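Local coordinates for Alr4995 protein (Nostoc sp., PDB 6LRF) that probably converts arginine to ornithine as an arginine dihydrolase and ornithine to proline as an ornithine cyclodeaminase, joining both activities in one chain, at residues G135-R139 / L161-Y167; D114-E118 / R139-S144. All coordinates share one frame. Numbering follows the deposited sequence.

Interaction 1: G135-R139 / L161-Y167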
ATOM      1  N   GLY B 135      18.787  27.893  28.743  1.00 19.83           N
ATOM      2  CA  GLY B 135      18.551  27.074  27.559  1.00 25.42           C
ATOM      3  C   GLY B 135      19.744  26.228  27.148  1.00 26.43           C
ATOM      4  O   GLY B 135      20.888  26.519  27.514  1.00 23.37           O
ATOM      5  N   TYR B 136      19.480  25.140  26.432  1.00 21.43           N
ATOM      6  CA  TYR B 136      20.543  24.387  25.775  1.00 22.70           C
ATOM      7  C   TYR B 136      19.906  23.729  24.573  1.00 24.44           C
ATOM      8  O   TYR B 136      18.684  23.708  24.466  1.00 21.57           O
ATOM      9  CB  TYR B 136      21.206  23.354  26.707  1.00 22.88           C
ATOM     10  CG  TYR B 136      20.355  22.150  27.071  1.00 20.37           C
ATOM     11  CD1 TYR B 136      19.336  22.255  28.004  1.00 22.62           C
ATOM     12  CD2 TYR B 136      20.577  20.910  26.475  1.00 23.05           C
ATOM     13  CE1 TYR B 136      18.552  21.157  28.338  1.00 25.77           C
ATOM     14  CE2 TYR B 136      19.803  19.801  26.802  1.00 22.00           C
ATOM     15  CZ  TYR B 136      18.789  19.926  27.735  1.00 24.64           C
ATOM     16  OH  TYR B 136      18.007  18.828  28.072  1.00 24.00           O
ATOM     17  N   GLY B 137      20.724  23.229  23.660  1.00 27.20           N
ATOM     18  CA  GLY B 137      20.215  22.539  22.493  1.00 29.11           C
ATOM     19  C   GLY B 137      20.913  22.941  21.206  1.00 33.91           C
ATOM     20  O   GLY B 137      21.018  22.129  20.297  1.00 37.12           O
ATOM     21  N   PHE B 138      21.380  24.184  21.120  1.00 28.09           N
ATOM     22  CA  PHE B 138      22.011  24.688  19.898  1.00 30.92           C
ATOM     23  C   PHE B 138      23.274  25.495  20.158  1.00 30.40           C
ATOM     24  O   PHE B 138      24.299  25.296  19.511  1.00 32.93           O
ATOM     25  CB  PHE B 138      21.022  25.556  19.109  1.00 28.86           C
ATOM     26  CG  PHE B 138      19.857  24.789  18.559  1.00 33.28           C
ATOM     27  CD1 PHE B 138      20.020  23.952  17.463  1.00 30.53           C
ATOM     28  CD2 PHE B 138      18.596  24.896  19.136  1.00 31.67           C
ATOM     29  CE1 PHE B 138      18.949  23.240  16.952  1.00 33.10           C
ATOM     30  CE2 PHE B 138      17.530  24.176  18.629  1.00 32.31           C
ATOM     31  CZ  PHE B 138      17.714  23.352  17.530  1.00 30.26           C
ATOM     32  N   ARG B 139      23.198  26.424  21.100  1.00 28.73           N
ATOM     33  CA  ARG B 139      24.310  27.334  21.332  1.00 29.24           C
ATOM     34  C   ARG B 139      24.997  27.035  22.661  1.00 30.25           C
ATOM     35  O   ARG B 139      26.150  26.598  22.684  1.00 33.11           O
ATOM     36  CB  ARG B 139      23.821  28.783  21.274  1.00 31.35           C
ATOM     37  CG  ARG B 139      23.445  29.236  19.851  1.00 27.24           C
ATOM     38  CD  ARG B 139      24.638  29.144  18.878  1.00 30.01           C
ATOM     39  NE  ARG B 139      24.296  29.687  17.563  1.00 31.89           N
ATOM     40  CZ  ARG B 139      24.297  30.985  17.250  1.00 35.13           C
ATOM     41  NH1 ARG B 139      24.632  31.903  18.154  1.00 29.28           N
ATOM     42  NH2 ARG B 139      23.957  31.368  16.027  1.00 33.52           N
ATOM     43  N   LEU B 161      15.936  23.387  23.918  1.00 22.41           N
ATOM     44  CA  LEU B 161      15.439  23.968  22.685  1.00 27.94           C
ATOM     45  C   LEU B 161      15.512  22.933  21.580  1.00 25.51           C
ATOM     46  O   LEU B 161      16.560  22.316  21.409  1.00 22.89           O
ATOM     47  CB  LEU B 161      16.271  25.198  22.297  1.00 21.55           C
ATOM     48  CG  LEU B 161      16.300  26.371  23.278  1.00 25.68           C
ATOM     49  CD1 LEU B 161      17.474  27.302  22.970  1.00 24.50           C
ATOM     50  CD2 LEU B 161      14.975  27.125  23.230  1.00 24.77           C
ATOM     51  N   ILE B 162      14.430  22.780  20.808  1.00 31.59           N
ATOM     52  CA  ILE B 162      14.342  21.724  19.784  1.00 30.50           C
ATOM     53  C   ILE B 162      14.003  22.228  18.389  1.00 34.02           C
ATOM     54  O   ILE B 162      13.992  21.454  17.441  1.00 32.57           O
ATOM     55  CB  ILE B 162      13.280  20.679  20.154  1.00 28.19           C
ATOM     56  CG1 ILE B 162      11.921  21.366  20.316  1.00 27.49           C
ATOM     57  CG2 ILE B 162      13.666  19.956  21.430  1.00 30.77           C
ATOM     58  CD1 ILE B 162      10.788  20.422  20.574  1.00 34.67           C
ATOM     59  N   ASP B 163      13.716  23.520  18.270  1.00 34.73           N
ATOM     60  CA  ASP B 163      13.390  24.141  16.987  1.00 33.69           C
ATOM     61  C   ASP B 163      14.505  25.114  16.583  1.00 40.78           C
ATOM     62  O   ASP B 163      14.713  26.143  17.233  1.00 32.57           O
ATOM     63  CB  ASP B 163      12.042  24.869  17.081  1.00 33.29           C
ATOM     64  CG  ASP B 163      11.516  25.329  15.717  1.00 42.16           C
ATOM     65  OD1 ASP B 163      12.324  25.730  14.848  1.00 40.41           O
ATOM     66  OD2 ASP B 163      10.279  25.300  15.517  1.00 41.45           O
ATOM     67  N   GLU B 164      15.201  24.796  15.497  1.00 35.70           N
ATOM     68  CA  GLU B 164      16.377  25.550  15.093  1.00 36.96           C
ATOM     69  C   GLU B 164      16.091  27.031  14.789  1.00 39.59           C
ATOM     70  O   GLU B 164      16.999  27.860  14.830  1.00 40.50           O
ATOM     71  CB  GLU B 164      17.019  24.880  13.883  1.00 40.79           C
ATOM     72  CG  GLU B 164      18.401  25.400  13.561  1.00 54.73           C
ATOM     73  CD  GLU B 164      18.864  25.001  12.170  1.00 66.72           C
ATOM     74  OE1 GLU B 164      18.039  24.452  11.394  1.00 58.30           O
ATOM     75  OE2 GLU B 164      20.054  25.240  11.855  1.00 69.22           O
ATOM     76  N   ARG B 165      14.838  27.366  14.500  1.00 34.40           N
ATOM     77  CA  ARG B 165      14.469  28.766  14.293  1.00 40.19           C
ATOM     78  C   ARG B 165      14.605  29.553  15.595  1.00 40.24           C
ATOM     79  O   ARG B 165      15.003  30.719  15.595  1.00 39.16           O
ATOM     80  CB  ARG B 165      13.040  28.881  13.759  1.00 38.90           C
ATOM     81  CG  ARG B 165      12.863  28.363  12.325  1.00 44.27           C
ATOM     82  CD  ARG B 165      11.396  28.327  11.932  1.00 39.33           C
ATOM     83  NE  ARG B 165      10.646  27.393  12.762  1.00 42.32           N
ATOM     84  CZ  ARG B 165       9.335  27.452  12.968  1.00 44.89           C
ATOM     85  NH1 ARG B 165       8.609  28.408  12.401  1.00 39.09           N
ATOM     86  NH2 ARG B 165       8.749  26.549  13.747  1.00 43.54           N
ATOM     87  N   PHE B 166      14.273  28.901  16.704  1.00 33.72           N
ATOM     88  CA  PHE B 166      14.346  29.527  18.012  1.00 33.93           C
ATOM     89  C   PHE B 166      15.539  28.939  18.743  1.00 30.78           C
ATOM     90  O   PHE B 166      15.401  28.155  19.698  1.00 28.07           O
ATOM     91  CB  PHE B 166      13.025  29.333  18.752  1.00 35.59           C
ATOM     92  CG  PHE B 166      11.831  29.725  17.919  1.00 37.19           C
ATOM     93  CD1 PHE B 166      11.526  31.066  17.713  1.00 35.64           C
ATOM     94  CD2 PHE B 166      11.042  28.757  17.301  1.00 35.69           C
ATOM     95  CE1 PHE B 166      10.437  31.436  16.922  1.00 37.68           C
ATOM     96  CE2 PHE B 166       9.952  29.117  16.517  1.00 38.47           C
ATOM     97  CZ  PHE B 166       9.648  30.458  16.326  1.00 39.63           C
ATOM     98  N   TYR B 167      16.709  29.340  18.239  1.00 30.00           N
ATOM     99  CA  TYR B 167      18.012  28.793  18.595  1.00 30.42           C
ATOM    100  C   TYR B 167      18.579  29.394  19.891  1.00 30.18           C
ATOM    101  O   TYR B 167      19.482  28.816  20.503  1.00 29.17           O
ATOM    102  CB  TYR B 167      18.996  29.010  17.427  1.00 28.34           C
ATOM    103  CG  TYR B 167      19.276  30.476  17.109  1.00 35.98           C
ATOM    104  CD1 TYR B 167      18.368  31.245  16.389  1.00 33.94           C
ATOM    105  CD2 TYR B 167      20.447  31.089  17.547  1.00 31.11           C
ATOM    106  CE1 TYR B 167      18.622  32.583  16.108  1.00 34.91           C
ATOM    107  CE2 TYR B 167      20.712  32.430  17.271  1.00 34.19           C
ATOM    108  CZ  TYR B 167      19.798  33.172  16.550  1.00 37.58           C
ATOM    109  OH  TYR B 167      20.055  34.510  16.275  1.00 41.24           O
TER
HETATM  110  O   HOH W   1      20.904  27.263  22.633  1.00 27.57           O
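Start with Phe138, which loses more area here than any other residue of the two segments. Its CB points at 161-167, and with chi1 in the m well the ring lies along the turning backbone: CE2 is 3.5 Å from Leu161 O, and CZ is 3.5 Å from Glu164 N. Leu161 (chi1 m, chi2 t) adds its CB, 3.9 Å from Phe138 CD2, so the ring meets carbonyls and amides as much as aliphatic carbon. Just before it, the Leu161 N to Tyr136 O hydrogen bond, 2.8 Å and almost straight, joins the two segments. The CA-to-CB bond of Tyr136 points away from 161-167, and its hydroxyl bonds to Gly311 O. Gly137 has to be glycine: at phi 136° and psi -31° a CB would be jammed against the carbonyl O of Tyr136, and it would also come about 2.4 Å from Leu161 O. Further on, Arg139 (m, m, t) brings NH2 to 3.6 Å from Tyr167 CE2. Tyr167 CE2 lies over one face of the guanidinium, whose NH1 makes a salt bridge to Glu118. Tyr167, with chi1 p, sends its own hydroxyl to Gly259 O. Water 1 ties the backbones here, accepting from Arg139 N (2.9 Å) and donating to Tyr167 O (3.0 Å). Within 161-167, Asp163 OD1 accepts from Arg165 N at 3.0 Å, an Asx turn in the loop that runs past the Phe138 ring. The segments follow parallel strands 132-136 and 155-160, linked through helix 145-152: a beta-alpha-beta crossover in a blade of the guanidine-modifying enzyme propeller.

Interaction 2: D114-E118 / R139-S144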
ATOM      1  N   ASP B 114      36.213  25.572  25.615  1.00 37.50           N
ATOM      2  CA  ASP B 114      35.461  24.621  24.796  1.00 49.01           C
ATOM      3  C   ASP B 114      34.066  24.361  25.372  1.00 46.92           C
ATOM      4  O   ASP B 114      33.451  23.329  25.107  1.00 46.47           O
ATOM      5  CB  ASP B 114      36.222  23.303  24.678  1.00 52.17           C
ATOM      6  CG  ASP B 114      36.260  22.548  25.989  1.00 54.64           C
ATOM      7  OD1 ASP B 114      36.348  23.215  27.047  1.00 56.80           O
ATOM      8  OD2 ASP B 114      36.200  21.299  25.965  1.00 57.87           O
ATOM      9  N   LEU B 115      33.569  25.301  26.171  1.00 41.28           N
ATOM     10  CA  LEU B 115      32.267  25.143  26.802  1.00 35.56           C
ATOM     11  C   LEU B 115      31.393  26.348  26.485  1.00 31.18           C
ATOM     12  O   LEU B 115      31.323  27.294  27.268  1.00 32.03           O
ATOM     13  CB  LEU B 115      32.429  24.973  28.305  1.00 30.71           C
ATOM     14  CG  LEU B 115      31.228  24.453  29.080  1.00 29.44           C
ATOM     15  CD1 LEU B 115      30.764  23.170  28.427  1.00 32.96           C
ATOM     16  CD2 LEU B 115      31.646  24.195  30.527  1.00 27.07           C
ATOM     17  N   PRO B 116      30.737  26.323  25.324  1.00 27.19           N
ATOM     18  CA  PRO B 116      29.978  27.494  24.874  1.00 25.44           C
ATOM     19  C   PRO B 116      28.776  27.852  25.752  1.00 27.28           C
ATOM     20  O   PRO B 116      28.107  26.992  26.332  1.00 25.24           O
ATOM     21  CB  PRO B 116      29.524  27.103  23.452  1.00 27.85           C
ATOM     22  CG  PRO B 116      29.795  25.647  23.318  1.00 31.20           C
ATOM     23  CD  PRO B 116      30.902  25.318  24.259  1.00 33.26           C
ATOM     24  N   PHE B 117      28.533  29.153  25.844  1.00 23.20           N
ATOM     25  CA  PHE B 117      27.417  29.710  26.605  1.00 24.50           C
ATOM     26  C   PHE B 117      27.168  31.101  26.080  1.00 23.91           C
ATOM     27  O   PHE B 117      28.106  31.892  25.996  1.00 23.39           O
ATOM     28  CB  PHE B 117      27.727  29.762  28.090  1.00 22.07           C
ATOM     29  CG  PHE B 117      26.783  30.624  28.870  1.00 22.47           C
ATOM     30  CD1 PHE B 117      25.503  30.184  29.154  1.00 19.39           C
ATOM     31  CD2 PHE B 117      27.179  31.879  29.318  1.00 23.67           C
ATOM     32  CE1 PHE B 117      24.628  30.974  29.876  1.00 21.08           C
ATOM     33  CE2 PHE B 117      26.309  32.682  30.040  1.00 22.43           C
ATOM     34  CZ  PHE B 117      25.029  32.226  30.324  1.00 24.51           C
ATOM     35  N   GLU B 118      25.934  31.430  25.716  1.00 21.83           N
ATOM     36  CA  GLU B 118      25.747  32.687  24.996  1.00 21.17           C
ATOM     37  C   GLU B 118      24.899  33.723  25.729  1.00 18.66           C
ATOM     38  O   GLU B 118      24.114  34.459  25.123  1.00 21.70           O
ATOM     39  CB  GLU B 118      25.197  32.387  23.601  1.00 21.65           C
ATOM     40  CG  GLU B 118      26.248  31.582  22.811  1.00 25.26           C
ATOM     41  CD  GLU B 118      26.043  31.579  21.303  1.00 26.61           C
ATOM     42  OE1 GLU B 118      24.967  32.007  20.832  1.00 30.02           O
ATOM     43  OE2 GLU B 118      26.973  31.135  20.590  1.00 29.87           O
ATOM     44  N   ARG B 139      23.198  26.424  21.100  1.00 28.73           N
ATOM     45  CA  ARG B 139      24.310  27.334  21.332  1.00 29.24           C
ATOM     46  C   ARG B 139      24.997  27.035  22.661  1.00 30.25           C
ATOM     47  O   ARG B 139      26.150  26.598  22.684  1.00 33.11           O
ATOM     48  CB  ARG B 139      23.821  28.783  21.274  1.00 31.35           C
ATOM     49  CG  ARG B 139      23.445  29.236  19.851  1.00 27.24           C
ATOM     50  CD  ARG B 139      24.638  29.144  18.878  1.00 30.01           C
ATOM     51  NE  ARG B 139      24.296  29.687  17.563  1.00 31.89           N
ATOM     52  CZ  ARG B 139      24.297  30.985  17.250  1.00 35.13           C
ATOM     53  NH1 ARG B 139      24.632  31.903  18.154  1.00 29.28           N
ATOM     54  NH2 ARG B 139      23.957  31.368  16.027  1.00 33.52           N
ATOM     55  N   SER B 140      24.291  27.242  23.765  1.00 24.07           N
ATOM     56  CA  SER B 140      24.857  26.938  25.069  1.00 23.56           C
ATOM     57  C   SER B 140      24.801  25.451  25.392  1.00 26.17           C
ATOM     58  O   SER B 140      23.791  24.804  25.171  1.00 25.09           O
ATOM     59  CB  SER B 140      24.130  27.726  26.156  1.00 22.01           C
ATOM     60  OG  SER B 140      24.114  29.105  25.823  1.00 25.51           O
ATOM     61  N   GLU B 141      25.889  24.944  25.951  1.00 22.92           N
ATOM     62  CA  GLU B 141      26.004  23.563  26.399  1.00 26.54           C
ATOM     63  C   GLU B 141      25.350  23.335  27.745  1.00 26.52           C
ATOM     64  O   GLU B 141      25.397  24.191  28.640  1.00 24.69           O
ATOM     65  CB  GLU B 141      27.474  23.165  26.497  1.00 26.49           C
ATOM     66  CG  GLU B 141      28.151  22.975  25.165  1.00 37.66           C
ATOM     67  CD  GLU B 141      27.902  21.597  24.560  1.00 44.18           C
ATOM     68  OE1 GLU B 141      27.497  20.669  25.302  1.00 37.28           O
ATOM     69  OE2 GLU B 141      28.123  21.448  23.339  1.00 53.53           O
ATOM     70  N   LEU B 142      24.761  22.160  27.883  1.00 21.77           N
ATOM     71  CA  LEU B 142      24.124  21.730  29.116  1.00 19.59           C
ATOM     72  C   LEU B 142      25.090  21.825  30.291  1.00 22.10           C
ATOM     73  O   LEU B 142      24.717  22.239  31.402  1.00 23.01           O
ATOM     74  CB  LEU B 142      23.605  20.295  28.950  1.00 19.79           C
ATOM     75  CG  LEU B 142      22.969  19.661  30.185  1.00 24.62           C
ATOM     76  CD1 LEU B 142      21.808  20.520  30.679  1.00 21.78           C
ATOM     77  CD2 LEU B 142      22.504  18.229  29.840  1.00 22.63           C
ATOM     78  N   ASP B 143      26.348  21.481  30.037  1.00 16.78           N
ATOM     79  CA  ASP B 143      27.366  21.517  31.082  1.00 21.59           C
ATOM     80  C   ASP B 143      27.747  22.936  31.586  1.00 18.83           C
ATOM     81  O   ASP B 143      28.442  23.064  32.590  1.00 23.51           O
ATOM     82  CB  ASP B 143      28.616  20.803  30.587  1.00 22.68           C
ATOM     83  CG  ASP B 143      28.494  19.290  30.667  1.00 35.02           C
ATOM     84  OD1 ASP B 143      27.525  18.802  31.293  1.00 28.73           O
ATOM     85  OD2 ASP B 143      29.377  18.591  30.114  1.00 38.68           O
ATOM     86  N   SER B 144      27.321  23.989  30.901  1.00 18.03           N
ATOM     87  CA  SER B 144      27.585  25.335  31.412  1.00 19.26           C
ATOM     88  C   SER B 144      26.667  25.689  32.587  1.00 22.07           C
ATOM     89  O   SER B 144      26.968  26.589  33.376  1.00 20.32           O
ATOM     90  CB  SER B 144      27.440  26.386  30.304  1.00 20.94           C
ATOM     91  OG  SER B 144      26.084  26.527  29.883  1.00 21.43           O
TER
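Glu118, Leu115 and Arg139 give up the most surface here, and they sit toward the two ends of the contact. At one end, Arg139 NH1 donates to Glu118 OE1 at 2.7 Å, a salt bridge in which OE1 meets the guanidinium at its edge, near its plane. Glu118 has its CB directed at 139-144 and an extended chi2, which carries the carboxylate out to the arginine; OE1 also takes a hydrogen bond from His168 NE2. Both segments belong to the guanidine-modifying (GME) domain, where an acidic residue held against a histidine is a recurring active-site feature; the Glu118–His168 pair is consistent with that. Between the ends the two backbones run side by side. Glu141 N donates to Pro116 O (3.0 Å, 172°), the same carbonyl receives a CA-H...O contact from Ser140 CA at 3.5 Å, and Ser140 OG accepts from Glu118 N at 3.0 Å while also bonding Asp122. Leu115 anchors the far end. With chi1 t and chi2 p, Leu115 CD1 reaches 3.8 Å from Glu141 CB and 3.9 Å from Asp143 CB, and Leu115 CD2 lies 4.3 Å from Ser144 CA. These partners belong to a turn held by Ser144 N and Ser144 OG, both donating to Glu141 O (3.0 and 2.7 Å), just ahead of helix 145-152. Beyond Leu115, Arg325 of the third subunit packs on it and makes a salt bridge to Asp143, which is also bound by Lys334 and Ser336 of its own chain.

Arg139 belongs to both contacts: in interaction 1 a face of its guanidinium meets Tyr167, in interaction 2 its edge meets Glu118. The centres of the contacts are about 12 Å apart and their segments alternate along the chain, 135-139 running straight into 139-144. They also touch directly, Gly135 O lying 3.7 Å from Ser140 CB and Tyr136 CB 3.9 Å from Leu142 N. His168, next in sequence to Tyr167, packs on Arg139 and bonds Glu118, so the loops of the two contacts converge on one acid–histidine pair. That pair probably lies at the dihydrolase active site, empty of ligand in this structure.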